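Local coordinates for protein phenolic acid decarboxylase (Sedimentibacter hydroxybenzoicus, PDB 7AE5) that catalyses the reversible, non-oxidative decarboxylation of 4-hydroxybenzoate and 3,4-dihydroxybenzoate under anaerobic conditions, using prenylated FMN and manganese, at residues I203-N209 with S257-G263; Y61-V67 with N302-L308. All coordinates share one frame; numbering follows the deposited sequence.

Interaction 1 of 2, residues I203-N209 with S257-G263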
ATOM      1  N   ILE C 203      12.796 -52.273   5.941  1.00 67.10           N
ATOM      2  CA  ILE C 203      11.779 -51.491   6.633  1.00 66.46           C
ATOM      3  C   ILE C 203      10.676 -52.432   7.096  1.00 63.61           C
ATOM      4  O   ILE C 203      10.549 -53.564   6.623  1.00 61.65           O
ATOM      5  CB  ILE C 203      11.171 -50.363   5.761  1.00 65.10           C
ATOM      6  CG1 ILE C 203      10.080 -50.915   4.841  1.00 60.67           C
ATOM      7  CG2 ILE C 203      12.241 -49.635   4.958  1.00 68.15           C
ATOM      8  CD1 ILE C 203       9.318 -49.843   4.101  1.00 59.30           C
ATOM      9  N   ALA C 204       9.875 -51.946   8.040  1.00 55.74           N
ATOM     10  CA  ALA C 204       8.680 -52.634   8.503  1.00 54.01           C
ATOM     11  C   ALA C 204       7.486 -51.702   8.362  1.00 52.90           C
ATOM     12  O   ALA C 204       7.564 -50.522   8.716  1.00 55.12           O
ATOM     13  CB  ALA C 204       8.823 -53.093   9.956  1.00 56.88           C
ATOM     14  N   ILE C 205       6.388 -52.233   7.834  1.00 54.25           N
ATOM     15  CA  ILE C 205       5.177 -51.461   7.572  1.00 53.10           C
ATOM     16  C   ILE C 205       4.067 -52.052   8.430  1.00 54.70           C
ATOM     17  O   ILE C 205       3.605 -53.170   8.170  1.00 54.78           O
ATOM     18  CB  ILE C 205       4.797 -51.479   6.085  1.00 50.19           C
ATOM     19  CG1 ILE C 205       5.928 -50.898   5.236  1.00 49.60           C
ATOM     20  CG2 ILE C 205       3.514 -50.707   5.849  1.00 49.24           C
ATOM     21  CD1 ILE C 205       5.796 -51.207   3.763  1.00 48.16           C
ATOM     22  N   THR C 206       3.642 -51.312   9.449  1.00 58.89           N
ATOM     23  CA  THR C 206       2.615 -51.776  10.372  1.00 61.19           C
ATOM     24  C   THR C 206       1.281 -51.109  10.063  1.00 61.03           C
ATOM     25  O   THR C 206       1.216 -49.897   9.833  1.00 58.86           O
ATOM     26  CB  THR C 206       3.013 -51.501  11.824  1.00 63.87           C
ATOM     27  OG1 THR C 206       2.943 -50.093  12.085  1.00 64.81           O
ATOM     28  CG2 THR C 206       4.428 -51.997  12.090  1.00 64.40           C
ATOM     29  N   ILE C 207       0.218 -51.911  10.062  1.00 55.74           N
ATOM     30  CA  ILE C 207      -1.128 -51.466   9.726  1.00 54.47           C
ATOM     31  C   ILE C 207      -2.068 -51.873  10.852  1.00 56.39           C
ATOM     32  O   ILE C 207      -1.977 -52.991  11.373  1.00 58.56           O
ATOM     33  CB  ILE C 207      -1.598 -52.058   8.380  1.00 53.76           C
ATOM     34  CG1 ILE C 207      -0.597 -51.724   7.271  1.00 50.25           C
ATOM     35  CG2 ILE C 207      -2.987 -51.552   8.019  1.00 53.13           C
ATOM     36  CD1 ILE C 207      -0.743 -52.580   6.031  1.00 49.49           C
ATOM     37  N   GLY C 208      -2.968 -50.967  11.229  1.00 52.12           N
ATOM     38  CA  GLY C 208      -3.906 -51.236  12.303  1.00 53.09           C
ATOM     39  C   GLY C 208      -3.253 -51.158  13.667  1.00 54.15           C
ATOM     40  O   GLY C 208      -2.820 -52.177  14.213  1.00 55.68           O
ATOM     41  N   ASN C 209      -3.186 -49.956  14.236  1.00 56.32           N
ATOM     42  CA  ASN C 209      -2.399 -49.720  15.435  1.00 57.17           C
ATOM     43  C   ASN C 209      -3.213 -48.984  16.489  1.00 57.21           C
ATOM     44  O   ASN C 209      -4.278 -48.422  16.214  1.00 56.30           O
ATOM     45  CB  ASN C 209      -1.136 -48.904  15.121  1.00 56.46           C
ATOM     46  CG  ASN C 209      -0.104 -49.700  14.352  1.00 56.96           C
ATOM     47  OD1 ASN C 209       0.433 -50.689  14.852  1.00 58.19           O
ATOM     48  ND2 ASN C 209       0.189 -49.265  13.132  1.00 57.27           N
ATOM     49  N   SER C 257      -0.121 -54.678  16.427  1.00 62.35           N
ATOM     50  CA  SER C 257      -0.536 -54.320  15.077  1.00 60.64           C
ATOM     51  C   SER C 257      -1.349 -55.434  14.440  1.00 61.16           C
ATOM     52  O   SER C 257      -1.068 -56.623  14.620  1.00 62.67           O
ATOM     53  CB  SER C 257       0.672 -54.016  14.200  1.00 59.75           C
ATOM     54  OG  SER C 257       1.520 -53.081  14.828  1.00 59.53           O
ATOM     55  N   GLU C 258      -2.358 -55.034  13.671  1.00 60.22           N
ATOM     56  CA  GLU C 258      -3.161 -56.013  12.955  1.00 60.62           C
ATOM     57  C   GLU C 258      -2.349 -56.690  11.860  1.00 60.47           C
ATOM     58  O   GLU C 258      -2.475 -57.901  11.650  1.00 61.61           O
ATOM     59  CB  GLU C 258      -4.401 -55.342  12.376  1.00 59.37           C
ATOM     60  CG  GLU C 258      -5.323 -54.760  13.433  1.00 59.62           C
ATOM     61  CD  GLU C 258      -6.410 -55.727  13.847  1.00 61.08           C
ATOM     62  OE1 GLU C 258      -6.464 -56.841  13.288  1.00 61.86           O
ATOM     63  OE2 GLU C 258      -7.216 -55.370  14.728  1.00 61.48           O
ATOM     64  N   VAL C 259      -1.514 -55.929  11.154  1.00 56.17           N
ATOM     65  CA  VAL C 259      -0.702 -56.442  10.055  1.00 55.87           C
ATOM     66  C   VAL C 259       0.682 -55.812  10.144  1.00 55.46           C
ATOM     67  O   VAL C 259       0.814 -54.621  10.443  1.00 54.50           O
ATOM     68  CB  VAL C 259      -1.347 -56.147   8.681  1.00 54.39           C
ATOM     69  CG1 VAL C 259      -0.483 -56.678   7.550  1.00 54.11           C
ATOM     70  CG2 VAL C 259      -2.748 -56.736   8.592  1.00 54.87           C
ATOM     71  N   VAL C 260       1.716 -56.614   9.894  1.00 59.69           N
ATOM     72  CA  VAL C 260       3.091 -56.133   9.814  1.00 59.42           C
ATOM     73  C   VAL C 260       3.680 -56.599   8.490  1.00 58.92           C
ATOM     74  O   VAL C 260       3.636 -57.792   8.173  1.00 59.85           O
ATOM     75  CB  VAL C 260       3.951 -56.629  10.992  1.00 61.16           C
ATOM     76  CG1 VAL C 260       5.374 -56.105  10.863  1.00 60.93           C
ATOM     77  CG2 VAL C 260       3.341 -56.201  12.318  1.00 61.73           C
ATOM     78  N   LEU C 261       4.224 -55.661   7.721  1.00 60.63           N
ATOM     79  CA  LEU C 261       4.822 -55.948   6.420  1.00 60.75           C
ATOM     80  C   LEU C 261       6.328 -55.748   6.538  1.00 61.85           C
ATOM     81  O   LEU C 261       6.814 -54.613   6.533  1.00 62.41           O
ATOM     82  CB  LEU C 261       4.230 -55.054   5.334  1.00 60.28           C
ATOM     83  CG  LEU C 261       2.708 -55.019   5.209  1.00 59.24           C
ATOM     84  CD1 LEU C 261       2.295 -54.228   3.980  1.00 58.77           C
ATOM     85  CD2 LEU C 261       2.156 -56.428   5.144  1.00 58.63           C
ATOM     86  N   GLU C 262       7.064 -56.849   6.643  1.00 63.26           N
ATOM     87  CA  GLU C 262       8.516 -56.796   6.702  1.00 64.28           C
ATOM     88  C   GLU C 262       9.086 -56.925   5.296  1.00 64.35           C
ATOM     89  O   GLU C 262       8.733 -57.849   4.557  1.00 63.75           O
ATOM     90  CB  GLU C 262       9.062 -57.898   7.610  1.00 65.04           C
ATOM     91  CG  GLU C 262       8.515 -57.836   9.026  1.00 65.98           C
ATOM     92  CD  GLU C 262       9.058 -58.937   9.914  1.00 68.13           C
ATOM     93  OE1 GLU C 262      10.117 -59.507   9.577  1.00 68.86           O
ATOM     94  OE2 GLU C 262       8.427 -59.228  10.953  1.00 69.15           O
ATOM     95  N   GLY C 263       9.953 -55.993   4.929  1.00 61.61           N
ATOM     96  CA  GLY C 263      10.522 -56.007   3.603  1.00 61.63           C
ATOM     97  C   GLY C 263      11.720 -55.094   3.498  1.00 62.60           C
ATOM     98  O   GLY C 263      12.349 -54.751   4.499  1.00 63.40           O
TER
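L261 leans its side chain across I205 and I207 on one face of two neighbouring strands in the antiparallel sheet of the Rift-related, FMN-binding domain. Its CB sits 3.7 Å from I205 CB. Next, CG lies against I205 O. At the tip, CD1 reaches I207 CD1 at 4.0 Å, with I205 CG2 slightly farther off. A chi1 of -53° sets L261 CG beside its own backbone N, which carries the branch over the I205 carbonyl. V259 extends this apolar row, its CB meeting I207 CB. Between the strands, paired N-H···O bonds join I203 with G263, I205 with L261 and I207 with V259. I203 and T206 lie near M184 and V164, which are predicted to bind prenylated FMN. At the far end the extra residue E258 makes a classic beta bulge, sharing I207 as opposite number with V259; E258 N also donates to G208 O. Beyond it, N209 folds its amide back over the strand end: OD1 meets S257 OG at 2.6 Å in the carbonyl plane, while ND2 donates to T206 OG1, itself bonded to S147 O. A leucine in place of N209 would probably leave the S257 and T206 hydroxyls without the amide that joins them. The chemistry is thus divided: apolar branches pack along the I205, I207 and L261 face, and one buried amide joins two hydroxyls where the strands part.

Interaction 2 of 2, residues Y61-V67 with N302-L308; sequences YSVVTNV and NPIFENL
V64 CG1 presses on I304 CG2 at 3.7 Å, the centre of an apolar patch on one face of two parallel strands. With chi1 at 70°, CG1 of V64 stands between its own backbone N and carbonyl carbon, turned to meet both I304 and the CB and CG of E306. On the other face V63 and F305 run alongside each other in the same direction, and V63 CG2 approaches F305 CD2 obliquely at 3.9 Å. At the start of the pair, the Y61 ring takes P303 CD over one face in a CH-pi contact, 3.6 Å from CD to the ring centroid and 23° off the normal; N302 CA lies over the ring too, farther out. Backbone bonds alternate along the strands: F305 N to S62 O, V64 N to F305 O, and N307 N to V64 O at 3.0 Å. Toward the polar edge T65 OG1 stands 3.2 Å from N307 O, and a water accepts from V67 N at 3.0 Å and lies 2.9 Å from N307 O, to which it may donate. V67 CG2 touches E306 CG, while its CB and CG1 lie beside E306 OE2, which forms a salt bridge with K145. In the N-terminal sheet, strand 62-65 runs between strand 50-53 and strand 304-306. L8 and L12 of helix 8-17 pack on V64, F52 of strand 50-53 touches V64 and I304, and L129 and P130 from a loop touch F305 on the opposite face.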
ATOM      1  N   TYR C  61     -11.587 -60.337   4.842  1.00 75.54           N
ATOM      2  CA  TYR C  61     -11.343 -59.640   6.104  1.00 74.70           C
ATOM      3  C   TYR C  61     -12.050 -58.288   6.157  1.00 73.30           C
ATOM      4  O   TYR C  61     -12.909 -58.002   5.317  1.00 73.33           O
ATOM      5  CB  TYR C  61      -9.833 -59.502   6.288  1.00 73.72           C
ATOM      6  CG  TYR C  61      -9.173 -60.793   6.718  1.00 75.41           C
ATOM      7  CD1 TYR C  61      -9.930 -61.835   7.264  1.00 77.48           C
ATOM      8  CD2 TYR C  61      -7.830 -61.029   6.436  1.00 75.15           C
ATOM      9  CE1 TYR C  61      -9.343 -63.025   7.636  1.00 79.16           C
ATOM     10  CE2 TYR C  61      -7.231 -62.223   6.778  1.00 76.87           C
ATOM     11  CZ  TYR C  61      -7.993 -63.219   7.386  1.00 78.84           C
ATOM     12  OH  TYR C  61      -7.411 -64.416   7.735  1.00 80.70           O
ATOM     13  N   SER C  62     -11.704 -57.450   7.131  1.00 64.42           N
ATOM     14  CA  SER C  62     -12.466 -56.244   7.428  1.00 63.43           C
ATOM     15  C   SER C  62     -11.701 -54.974   7.068  1.00 61.16           C
ATOM     16  O   SER C  62     -10.482 -54.978   6.875  1.00 60.37           O
ATOM     17  CB  SER C  62     -12.849 -56.198   8.912  1.00 64.23           C
ATOM     18  OG  SER C  62     -13.095 -57.497   9.420  1.00 66.39           O
ATOM     19  N   VAL C  63     -12.450 -53.873   6.994  1.00 52.56           N
ATOM     20  CA  VAL C  63     -11.915 -52.534   6.764  1.00 50.51           C
ATOM     21  C   VAL C  63     -12.549 -51.585   7.772  1.00 50.15           C
ATOM     22  O   VAL C  63     -13.750 -51.671   8.046  1.00 51.26           O
ATOM     23  CB  VAL C  63     -12.182 -52.048   5.322  1.00 49.90           C
ATOM     24  CG1 VAL C  63     -11.994 -50.537   5.207  1.00 48.16           C
ATOM     25  CG2 VAL C  63     -11.271 -52.755   4.348  1.00 49.97           C
ATOM     26  N   VAL C  64     -11.740 -50.689   8.336  1.00 50.36           N
ATOM     27  CA  VAL C  64     -12.229 -49.619   9.194  1.00 49.87           C
ATOM     28  C   VAL C  64     -11.588 -48.310   8.747  1.00 47.96           C
ATOM     29  O   VAL C  64     -10.400 -48.273   8.403  1.00 47.09           O
ATOM     30  CB  VAL C  64     -11.956 -49.907  10.690  1.00 50.64           C
ATOM     31  CG1 VAL C  64     -10.471 -49.819  11.013  1.00 49.79           C
ATOM     32  CG2 VAL C  64     -12.764 -48.964  11.575  1.00 50.64           C
ATOM     33  N   THR C  65     -12.383 -47.242   8.718  1.00 48.51           N
ATOM     34  CA  THR C  65     -11.921 -45.954   8.222  1.00 46.83           C
ATOM     35  C   THR C  65     -12.494 -44.839   9.086  1.00 46.45           C
ATOM     36  O   THR C  65     -13.438 -45.042   9.853  1.00 47.59           O
ATOM     37  CB  THR C  65     -12.309 -45.745   6.749  1.00 46.60           C
ATOM     38  OG1 THR C  65     -11.579 -44.636   6.210  1.00 45.04           O
ATOM     39  CG2 THR C  65     -13.801 -45.481   6.619  1.00 47.47           C
ATOM     40  N   ASN C  66     -11.899 -43.649   8.946  1.00 46.26           N
ATOM     41  CA  ASN C  66     -12.275 -42.467   9.728  1.00 45.70           C
ATOM     42  C   ASN C  66     -12.124 -42.725  11.226  1.00 46.42           C
ATOM     43  O   ASN C  66     -12.922 -42.255  12.041  1.00 46.94           O
ATOM     44  CB  ASN C  66     -13.693 -41.999   9.393  1.00 46.23           C
ATOM     45  CG  ASN C  66     -13.884 -40.510   9.618  1.00 45.18           C
ATOM     46  OD1 ASN C  66     -13.046 -39.700   9.221  1.00 43.71           O
ATOM     47  ND2 ASN C  66     -14.987 -40.142  10.261  1.00 46.04           N
ATOM     48  N   VAL C  67     -11.085 -43.480  11.591  1.00 43.19           N
ATOM     49  CA  VAL C  67     -10.863 -43.820  12.993  1.00 44.13           C
ATOM     50  C   VAL C  67     -10.520 -42.573  13.800  1.00 43.30           C
ATOM     51  O   VAL C  67     -11.029 -42.378  14.911  1.00 44.16           O
ATOM     52  CB  VAL C  67      -9.768 -44.896  13.107  1.00 44.62           C
ATOM     53  CG1 VAL C  67      -9.372 -45.110  14.559  1.00 45.61           C
ATOM     54  CG2 VAL C  67     -10.234 -46.200  12.476  1.00 45.72           C
ATOM     55  N   ASN C 302      -7.799 -62.841  11.728  1.00 79.43           N
ATOM     56  CA  ASN C 302      -8.832 -61.965  11.186  1.00 78.08           C
ATOM     57  C   ASN C 302      -8.426 -60.493  11.313  1.00 76.35           C
ATOM     58  O   ASN C 302      -9.093 -59.717  12.000  1.00 76.11           O
ATOM     59  CB  ASN C 302     -10.174 -62.216  11.862  1.00 79.23           C
ATOM     60  CG  ASN C 302     -10.874 -63.459  11.332  1.00 80.49           C
ATOM     61  OD1 ASN C 302     -11.916 -63.369  10.680  1.00 80.14           O
ATOM     62  ND2 ASN C 302     -10.306 -64.627  11.612  1.00 82.07           N
ATOM     63  N   PRO C 303      -7.339 -60.081  10.657  1.00 62.81           N
ATOM     64  CA  PRO C 303      -6.869 -58.702  10.806  1.00 61.28           C
ATOM     65  C   PRO C 303      -7.843 -57.703  10.208  1.00 59.79           C
ATOM     66  O   PRO C 303      -8.656 -58.017   9.335  1.00 59.59           O
ATOM     67  CB  PRO C 303      -5.537 -58.688  10.051  1.00 60.53           C
ATOM     68  CG  PRO C 303      -5.636 -59.807   9.091  1.00 61.02           C
ATOM     69  CD  PRO C 303      -6.482 -60.855   9.745  1.00 62.85           C
ATOM     70  N   ILE C 304      -7.730 -56.470  10.692  1.00 56.50           N
ATOM     71  CA  ILE C 304      -8.604 -55.373  10.305  1.00 55.12           C
ATOM     72  C   ILE C 304      -7.764 -54.338   9.572  1.00 53.34           C
ATOM     73  O   ILE C 304      -6.813 -53.785  10.139  1.00 53.09           O
ATOM     74  CB  ILE C 304      -9.305 -54.754  11.523  1.00 55.49           C
ATOM     75  CG1 ILE C 304     -10.281 -55.761  12.135  1.00 57.25           C
ATOM     76  CG2 ILE C 304     -10.022 -53.483  11.124  1.00 53.93           C
ATOM     77  CD1 ILE C 304     -10.684 -55.445  13.559  1.00 58.11           C
ATOM     78  N   PHE C 305      -8.113 -54.078   8.315  1.00 53.63           N
ATOM     79  CA  PHE C 305      -7.387 -53.122   7.482  1.00 51.97           C
ATOM     80  C   PHE C 305      -7.804 -51.716   7.891  1.00 50.89           C
ATOM     81  O   PHE C 305      -8.822 -51.195   7.426  1.00 50.21           O
ATOM     82  CB  PHE C 305      -7.666 -53.380   6.005  1.00 51.26           C
ATOM     83  CG  PHE C 305      -6.931 -52.457   5.066  1.00 49.66           C
ATOM     84  CD1 PHE C 305      -5.737 -51.861   5.444  1.00 49.49           C
ATOM     85  CD2 PHE C 305      -7.431 -52.194   3.799  1.00 48.69           C
ATOM     86  CE1 PHE C 305      -5.060 -51.017   4.581  1.00 49.79           C
ATOM     87  CE2 PHE C 305      -6.758 -51.351   2.930  1.00 48.27           C
ATOM     88  CZ  PHE C 305      -5.571 -50.762   3.322  1.00 49.18           C
ATOM     89  N   GLU C 306      -7.013 -51.096   8.763  1.00 58.86           N
ATOM     90  CA  GLU C 306      -7.265 -49.723   9.188  1.00 57.88           C
ATOM     91  C   GLU C 306      -6.683 -48.780   8.143  1.00 57.48           C
ATOM     92  O   GLU C 306      -5.463 -48.606   8.063  1.00 58.38           O
ATOM     93  CB  GLU C 306      -6.661 -49.462  10.565  1.00 58.55           C
ATOM     94  CG  GLU C 306      -6.976 -48.075  11.116  1.00 57.65           C
ATOM     95  CD  GLU C 306      -5.958 -47.591  12.132  1.00 58.24           C
ATOM     96  OE1 GLU C 306      -4.983 -48.323  12.399  1.00 58.97           O
ATOM     97  OE2 GLU C 306      -6.136 -46.477  12.669  1.00 58.14           O
ATOM     98  N   ASN C 307      -7.553 -48.180   7.337  1.00 48.20           N
ATOM     99  CA  ASN C 307      -7.138 -47.293   6.264  1.00 48.43           C
ATOM    100  C   ASN C 307      -7.815 -45.940   6.428  1.00 48.04           C
ATOM    101  O   ASN C 307      -8.789 -45.794   7.170  1.00 47.39           O
ATOM    102  CB  ASN C 307      -7.461 -47.886   4.889  1.00 47.93           C
ATOM    103  CG  ASN C 307      -6.396 -47.575   3.859  1.00 48.45           C
ATOM    104  OD1 ASN C 307      -5.220 -47.421   4.190  1.00 49.35           O
ATOM    105  ND2 ASN C 307      -6.800 -47.492   2.596  1.00 47.83           N
ATOM    106  N   LEU C 308      -7.287 -44.951   5.713  1.00 49.36           N
ATOM    107  CA  LEU C 308      -7.697 -43.564   5.866  1.00 49.13           C
ATOM    108  C   LEU C 308      -8.144 -42.997   4.528  1.00 48.55           C
ATOM    109  O   LEU C 308      -7.505 -43.234   3.499  1.00 48.79           O
ATOM    110  CB  LEU C 308      -6.544 -42.720   6.446  1.00 50.19           C
ATOM    111  CG  LEU C 308      -6.532 -41.187   6.363  1.00 50.23           C
ATOM    112  CD1 LEU C 308      -5.721 -40.632   7.517  1.00 51.11           C
ATOM    113  CD2 LEU C 308      -5.943 -40.679   5.048  1.00 50.47           C
TER
HETATM  114  O   HOH W   1      -8.920 -44.529   9.814  1.00 52.35           O

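In the fold
From the N terminus the chain first lays down 61-67, then runs through 203-209 and 257-263 before 302-308 returns to the first segment. Interaction 2 closes a loop of 234 residues; interaction 1 closes one of 47, nested inside it. The inner contact joins neighbouring strands of the large antiparallel sheet in the Rift-related, FMN-binding region, while the outer one brings the chain leaving that sheet back onto the N-terminal sheet as an edge strand. Their centres lie about 13 Å apart, and the bulge end of interaction 1 probably bonds directly to interaction 2: E258 OE1 with I304 N, and N209 N with E306 OE1. These buried carboxylates thus probably join strand ends to the edge strand.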